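Local coordinates for variant surface glycoprotein MITAT 1.1 (Trypanosoma brucei brucei, PDB 5LY9) that forms a coat on the parasite surface and is one of many antigenically distinct glycoproteins expressed in series to evade the host immune response, at residues D317-E322 and A335-I340; A329-E334 and G347-N352. All coordinates share one frame; numbering follows the deposited sequence.

In the fold
Both contacts belong to the segment that runs from helix 313-321 through the two-stranded antiparallel sheet of 323-324 and 335-336 into helix 343-367, and their segments alternate along the chain. Contact 1 ties the C-terminal part of helix 313-321 to the turn after strand 335-336, beside a glycan attached to the protein itself; contact 2 lays the loop between the strands on helix 343-367 at the dimer interface. Their centres are 13 Å apart, and they meet at Ile340, whose CD1 packs 4.0 Å from Ile349 CD1 and 3.7 Å from Arg331 NH2. Contact 2 stands back from the sugars, with the Ile349 side chain about 12 Å from a bound NAG.

Contact 1 of 2, residues D317-E322 and A335-I340; sequences DMVDAE and APLGKI. With NAG (2-acetamido-2-deoxy-beta-D-glucopyranose), chain C; MAN (alpha-D-mannopyranose), chain B.
With CG anti to its carbonyl carbon (chi1 -76°), the Asp320 side chain turns its carboxylate to the N-acetylglucosamine, where OD1 takes a short hydrogen bond of 2.5 Å from NAG O3. Leu337 has its CG likewise anti to the carbonyl carbon (chi1 -78°), which together with a chi2 near anti (170°) lays CD1 alongside the C-terminal part of helix 313-321, 3.5 Å from Val319 O and 4.2 Å from Val319 CG1, the branch anti to the backbone N. Leu337 also packs on Ile51 of helix 24-55 and Leu346 of helix 343-367.

The backbones are joined by two hydrogen bonds. Gly338 N donates to Asp320 O over 2.8 Å, in the carbonyl plane on a lone pair, whereas Leu337 N meets Glu322 O at 2.9 Å almost along the C=O axis. Pro336 fits against the same two carbonyls: its CB lies 3.5 Å from Asp320 O, and its CA makes a CA-H...O contact with Glu322 O. Gly338 CA is 3.9 Å from Asp320 CA, the shortest CA-CA approach of the two segments, and it packs tightly on Asp320 CB. The Glu322 chain bends at chi2 and carries its carboxylate off to Lys55 and Asn56.

On the sugar side, the mannose borders Ala321 and the aliphatic part of the Lys339 chain. Lys48 donates both to the carbonyl of Leu337 and to the N-acetylglucosamine, and so bridges turn and glycan. The chain leaving the helix is thus held through the carbonyl oxygens of Asp320 and Glu322, while the buried Asp320 carboxylate is paired with a sugar hydroxyl; the short O-O separation suggests a strong, probably charge-assisted bond that probably helps to hold this sugar against the protein.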
loop_
_atom_site.group_PDB
_atom_site.type_symbol
_atom_site.label_atom_id
_atom_site.label_comp_id
_atom_site.label_asym_id
_atom_site.label_seq_id
_atom_site.Cartn_x
_atom_site.Cartn_y
_atom_site.Cartn_z
ATOM N N ASP A 317 -1.064 31.806 -16.910
ATOM C CA ASP A 317 -0.654 31.860 -18.333
ATOM C C ASP A 317 0.628 32.633 -18.578
ATOM O O ASP A 317 1.498 32.190 -19.337
ATOM C CB ASP A 317 -1.780 32.397 -19.207
ATOM C CG ASP A 317 -2.942 31.415 -19.361
ATOM O OD1 ASP A 317 -2.844 30.191 -19.071
ATOM O OD2 ASP A 317 -3.998 31.888 -19.790
ATOM N N MET A 318 0.772 33.767 -17.895
ATOM C CA MET A 318 1.984 34.556 -17.921
ATOM C C MET A 318 3.191 33.769 -17.419
ATOM O O MET A 318 4.244 33.763 -18.022
ATOM C CB MET A 318 1.729 35.816 -17.093
ATOM C CG MET A 318 2.811 36.804 -17.118
ATOM S SD MET A 318 2.173 38.346 -16.351
ATOM C CE MET A 318 2.216 37.852 -14.668
ATOM N N VAL A 319 3.002 32.983 -16.360
ATOM C CA VAL A 319 4.085 32.133 -15.868
ATOM C C VAL A 319 4.479 31.072 -16.920
ATOM O O VAL A 319 5.658 30.867 -17.203
ATOM C CB VAL A 319 3.620 31.488 -14.530
ATOM C CG1 VAL A 319 4.518 30.369 -14.126
ATOM C CG2 VAL A 319 3.634 32.554 -13.456
ATOM N N ASP A 320 3.478 30.407 -17.463
ATOM C CA ASP A 320 3.674 29.364 -18.496
ATOM C C ASP A 320 4.429 29.837 -19.748
ATOM O O ASP A 320 5.261 29.113 -20.271
ATOM C CB ASP A 320 2.342 28.785 -18.945
ATOM C CG ASP A 320 1.744 27.811 -17.927
ATOM O OD1 ASP A 320 2.462 27.354 -16.991
ATOM O OD2 ASP A 320 0.520 27.533 -18.071
ATOM N N ALA A 321 4.216 31.078 -20.153
ATOM C CA ALA A 321 4.837 31.617 -21.356
ATOM C C ALA A 321 6.284 32.038 -21.138
ATOM O O ALA A 321 7.015 32.305 -22.092
ATOM C CB ALA A 321 4.008 32.838 -21.766
ATOM N N GLU A 322 6.723 32.102 -19.883
ATOM C CA GLU A 322 8.008 32.649 -19.569
ATOM C C GLU A 322 9.086 31.687 -20.092
ATOM O O GLU A 322 9.059 30.523 -19.780
ATOM C CB GLU A 322 8.159 32.934 -18.065
ATOM C CG GLU A 322 9.453 33.627 -17.669
ATOM C CD GLU A 322 9.472 35.145 -17.944
ATOM O OE1 GLU A 322 8.496 35.672 -18.500
ATOM O OE2 GLU A 322 10.472 35.802 -17.550
ATOM N N ALA A 335 13.198 26.939 -23.403
ATOM C CA ALA A 335 11.822 26.420 -23.340
ATOM C C ALA A 335 10.907 27.268 -22.433
ATOM O O ALA A 335 11.338 27.784 -21.439
ATOM C CB ALA A 335 11.828 24.993 -22.841
ATOM N N PRO A 336 9.625 27.342 -22.751
ATOM C CA PRO A 336 8.732 28.063 -21.896
ATOM C C PRO A 336 8.376 27.171 -20.688
ATOM O O PRO A 336 8.344 25.961 -20.775
ATOM C CB PRO A 336 7.552 28.329 -22.794
ATOM C CG PRO A 336 7.479 27.182 -23.703
ATOM C CD PRO A 336 8.908 26.654 -23.836
ATOM N N LEU A 337 8.142 27.785 -19.536
ATOM C CA LEU A 337 7.846 27.034 -18.326
ATOM C C LEU A 337 6.711 26.087 -18.530
ATOM O O LEU A 337 6.697 24.992 -17.968
ATOM C CB LEU A 337 7.563 27.975 -17.125
ATOM C CG LEU A 337 8.793 28.605 -16.468
ATOM C CD1 LEU A 337 8.468 29.701 -15.465
ATOM C CD2 LEU A 337 9.620 27.500 -15.786
ATOM N N GLY A 338 5.706 26.531 -19.277
ATOM C CA GLY A 338 4.569 25.686 -19.588
ATOM C C GLY A 338 4.954 24.350 -20.274
ATOM O O GLY A 338 4.157 23.442 -20.241
ATOM N N LYS A 339 6.142 24.215 -20.842
ATOM C CA LYS A 339 6.533 22.897 -21.395
ATOM C C LYS A 339 7.456 22.111 -20.512
ATOM O O LYS A 339 7.950 21.061 -20.947
ATOM C CB LYS A 339 7.193 23.105 -22.735
ATOM C CG LYS A 339 6.144 23.456 -23.794
ATOM C CD LYS A 339 6.818 23.938 -25.056
ATOM C CE LYS A 339 5.967 23.727 -26.314
ATOM N NZ LYS A 339 6.664 24.387 -27.451
ATOM N N ILE A 340 7.750 22.591 -19.297
ATOM C CA ILE A 340 8.749 21.899 -18.457
ATOM C C ILE A 340 7.931 21.378 -17.278
ATOM O O ILE A 340 7.347 22.172 -16.559
ATOM C CB ILE A 340 9.822 22.896 -17.918
ATOM C CG1 ILE A 340 10.550 23.573 -19.084
ATOM C CG2 ILE A 340 10.790 22.181 -17.006
ATOM C CD1 ILE A 340 11.430 24.766 -18.752
HETATM C C1 NAG C . -0.552 23.450 -14.532
HETATM C C2 NAG C . 0.704 24.179 -14.903
HETATM C C3 NAG C . 0.901 24.291 -16.415
HETATM C C4 NAG C . 0.738 22.925 -17.089
HETATM C C5 NAG C . -0.595 22.361 -16.614
HETATM C C6 NAG C . -0.963 21.013 -17.203
HETATM C C7 NAG C . 1.779 25.948 -13.642
HETATM C C8 NAG C . 1.755 27.386 -13.256
HETATM N N2 NAG C . 0.772 25.542 -14.380
HETATM O O3 NAG C . 2.202 24.844 -16.759
HETATM O O4 NAG C . 0.946 22.967 -18.548
HETATM O O5 NAG C . -0.568 22.200 -15.171
HETATM O O6 NAG C . 0.067 20.119 -16.873
HETATM O O7 NAG C . 2.619 25.170 -13.262
HETATM C C1 MAN B . 0.066 26.699 -23.147
HETATM C C2 MAN B . -0.225 26.712 -24.635
HETATM C C3 MAN B . 0.982 26.112 -25.315
HETATM C C4 MAN B . 2.269 26.846 -24.936
HETATM C C5 MAN B . 2.452 27.094 -23.426
HETATM C C6 MAN B . 3.373 28.281 -23.113
HETATM O O2 MAN B . -0.532 28.063 -25.079
HETATM O O3 MAN B . 0.669 26.161 -26.715
HETATM O O4 MAN B . 3.365 26.062 -25.368
HETATM O O5 MAN B . 1.227 27.445 -22.829
HETATM O O6 MAN B . 2.659 29.557 -22.995
#

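Contact 2 of 2, residues A329-E334 and G347-N352; sequences AGRTTE and GDILSN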
loop_
_atom_site.group_PDB
_atom_site.type_symbol
_atom_site.label_atom_id
_atom_site.label_comp_id
_atom_site.label_asym_id
_atom_site.label_seq_id
_atom_site.Cartn_x
_atom_site.Cartn_y
_atom_site.Cartn_z
ATOM N N ALA A 329 20.842 26.060 -15.608
ATOM C CA ALA A 329 20.865 24.694 -15.122
ATOM C C ALA A 329 21.392 23.679 -16.165
ATOM O O ALA A 329 20.966 22.523 -16.208
ATOM C CB ALA A 329 19.483 24.304 -14.616
ATOM N N GLY A 330 22.328 24.116 -16.990
ATOM C CA GLY A 330 22.936 23.247 -18.026
ATOM C C GLY A 330 21.985 22.868 -19.152
ATOM O O GLY A 330 22.279 21.947 -19.893
ATOM N N ARG A 331 20.840 23.554 -19.261
ATOM C CA ARG A 331 19.861 23.210 -20.274
ATOM C C ARG A 331 20.392 23.570 -21.638
ATOM O O ARG A 331 20.964 24.615 -21.816
ATOM C CB ARG A 331 18.495 23.856 -19.986
ATOM C CG ARG A 331 17.913 23.336 -18.681
ATOM C CD ARG A 331 16.674 24.105 -18.254
ATOM N NE ARG A 331 15.608 23.804 -19.215
ATOM C CZ ARG A 331 14.812 22.699 -19.194
ATOM N NH1 ARG A 331 14.908 21.782 -18.229
ATOM N NH2 ARG A 331 13.930 22.487 -20.175
ATOM N N THR A 332 20.170 22.687 -22.595
ATOM C CA THR A 332 20.749 22.810 -23.960
ATOM C C THR A 332 19.969 23.763 -24.837
ATOM O O THR A 332 20.545 24.416 -25.693
ATOM C CB THR A 332 20.786 21.412 -24.619
ATOM O OG1 THR A 332 21.549 20.520 -23.780
ATOM C CG2 THR A 332 21.428 21.462 -25.887
ATOM N N THR A 333 18.659 23.842 -24.642
ATOM C CA THR A 333 17.784 24.663 -25.492
ATOM C C THR A 333 16.789 25.433 -24.661
ATOM O O THR A 333 16.485 25.016 -23.510
ATOM C CB THR A 333 17.038 23.767 -26.478
ATOM O OG1 THR A 333 16.299 22.789 -25.756
ATOM C CG2 THR A 333 18.073 23.028 -27.373
ATOM N N GLU A 334 16.327 26.563 -25.180
ATOM C CA GLU A 334 15.337 27.379 -24.462
ATOM C C GLU A 334 14.009 26.640 -24.409
ATOM O O GLU A 334 13.733 25.805 -25.281
ATOM C CB GLU A 334 15.136 28.722 -25.100
ATOM C CG GLU A 334 14.333 28.632 -26.373
ATOM C CD GLU A 334 14.011 29.984 -26.951
ATOM O OE1 GLU A 334 14.768 30.922 -26.633
ATOM O OE2 GLU A 334 12.988 30.089 -27.687
ATOM N N GLY A 347 13.289 22.043 -10.083
ATOM C CA GLY A 347 14.157 22.282 -8.929
ATOM C C GLY A 347 15.540 22.836 -9.291
ATOM O O GLY A 347 16.030 23.773 -8.640
ATOM N N ASP A 348 16.173 22.284 -10.300
ATOM C CA ASP A 348 17.453 22.794 -10.784
ATOM C C ASP A 348 17.314 24.260 -11.300
ATOM O O ASP A 348 18.163 25.134 -11.014
ATOM C CB ASP A 348 17.951 21.981 -11.993
ATOM C CG ASP A 348 18.539 20.634 -11.639
ATOM O OD1 ASP A 348 18.637 20.231 -10.462
ATOM O OD2 ASP A 348 18.905 19.925 -12.651
ATOM N N ILE A 349 16.261 24.526 -12.089
ATOM C CA ILE A 349 16.081 25.861 -12.619
ATOM C C ILE A 349 15.869 26.884 -11.468
ATOM O O ILE A 349 16.452 27.974 -11.480
ATOM C CB ILE A 349 14.893 25.905 -13.613
ATOM C CG1 ILE A 349 15.255 25.135 -14.924
ATOM C CG2 ILE A 349 14.541 27.316 -13.978
ATOM C CD1 ILE A 349 14.036 24.645 -15.681
ATOM N N LEU A 350 15.031 26.542 -10.520
ATOM C CA LEU A 350 14.828 27.410 -9.366
ATOM C C LEU A 350 16.125 27.636 -8.609
ATOM O O LEU A 350 16.413 28.794 -8.231
ATOM C CB LEU A 350 13.762 26.943 -8.442
ATOM C CG LEU A 350 13.480 27.854 -7.243
ATOM C CD1 LEU A 350 13.087 29.265 -7.761
ATOM C CD2 LEU A 350 12.377 27.260 -6.404
ATOM N N SER A 351 16.884 26.582 -8.409
ATOM C CA SER A 351 18.167 26.741 -7.709
ATOM C C SER A 351 19.085 27.760 -8.392
ATOM O O SER A 351 19.691 28.593 -7.740
ATOM C CB SER A 351 18.840 25.400 -7.593
ATOM O OG SER A 351 18.020 24.451 -6.903
ATOM N N ASN A 352 19.183 27.649 -9.711
ATOM C CA ASN A 352 20.039 28.512 -10.507
ATOM C C ASN A 352 19.509 29.957 -10.401
ATOM O O ASN A 352 20.291 30.892 -10.202
ATOM C CB ASN A 352 20.048 28.022 -11.946
ATOM C CG ASN A 352 21.226 28.526 -12.725
ATOM O OD1 ASN A 352 21.603 27.968 -13.748
ATOM N ND2 ASN A 352 21.779 29.633 -12.280
HETATM O O HOH W 1 18.889 20.804 -15.261
#
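Ala329 makes the central contact: its methyl CB points into helix 343-367 and rests 3.8 Å from Asp348 CB, with Ile349 CG1 a little farther off. Its backbone N-H is taken up by Asn352, whose CG, anti to the backbone N (chi1 -160°), brings OD1 to 2.8 Å from Ala329 N, in the carbonyl plane on a lone pair. A water links the other end of the residue, donating to Ala329 O and to Asp348 OD2. Arg331 bends at chi3 and crosses Ile349 at about a right angle, so that its CD lies 3.7 Å from Ile349 CD1 before NH1 reaches its salt-bridge partner, Glu345.

Farther out, Ile328 packs on Ile349, which also touches Ile51 of helix 24-55. Across the dimer interface, Arg74 of the second subunit forms a salt bridge with Asp348 OD2, and Leu284 of that subunit packs on Asn352. Ser351 OG donates to Gly347 O one turn back, from above the carbonyl plane, and is itself joined to Arg69 of the second subunit. This is a surface loop docked on a long helix of the elongated, helical N-terminal domain of an A-type VSG dimer.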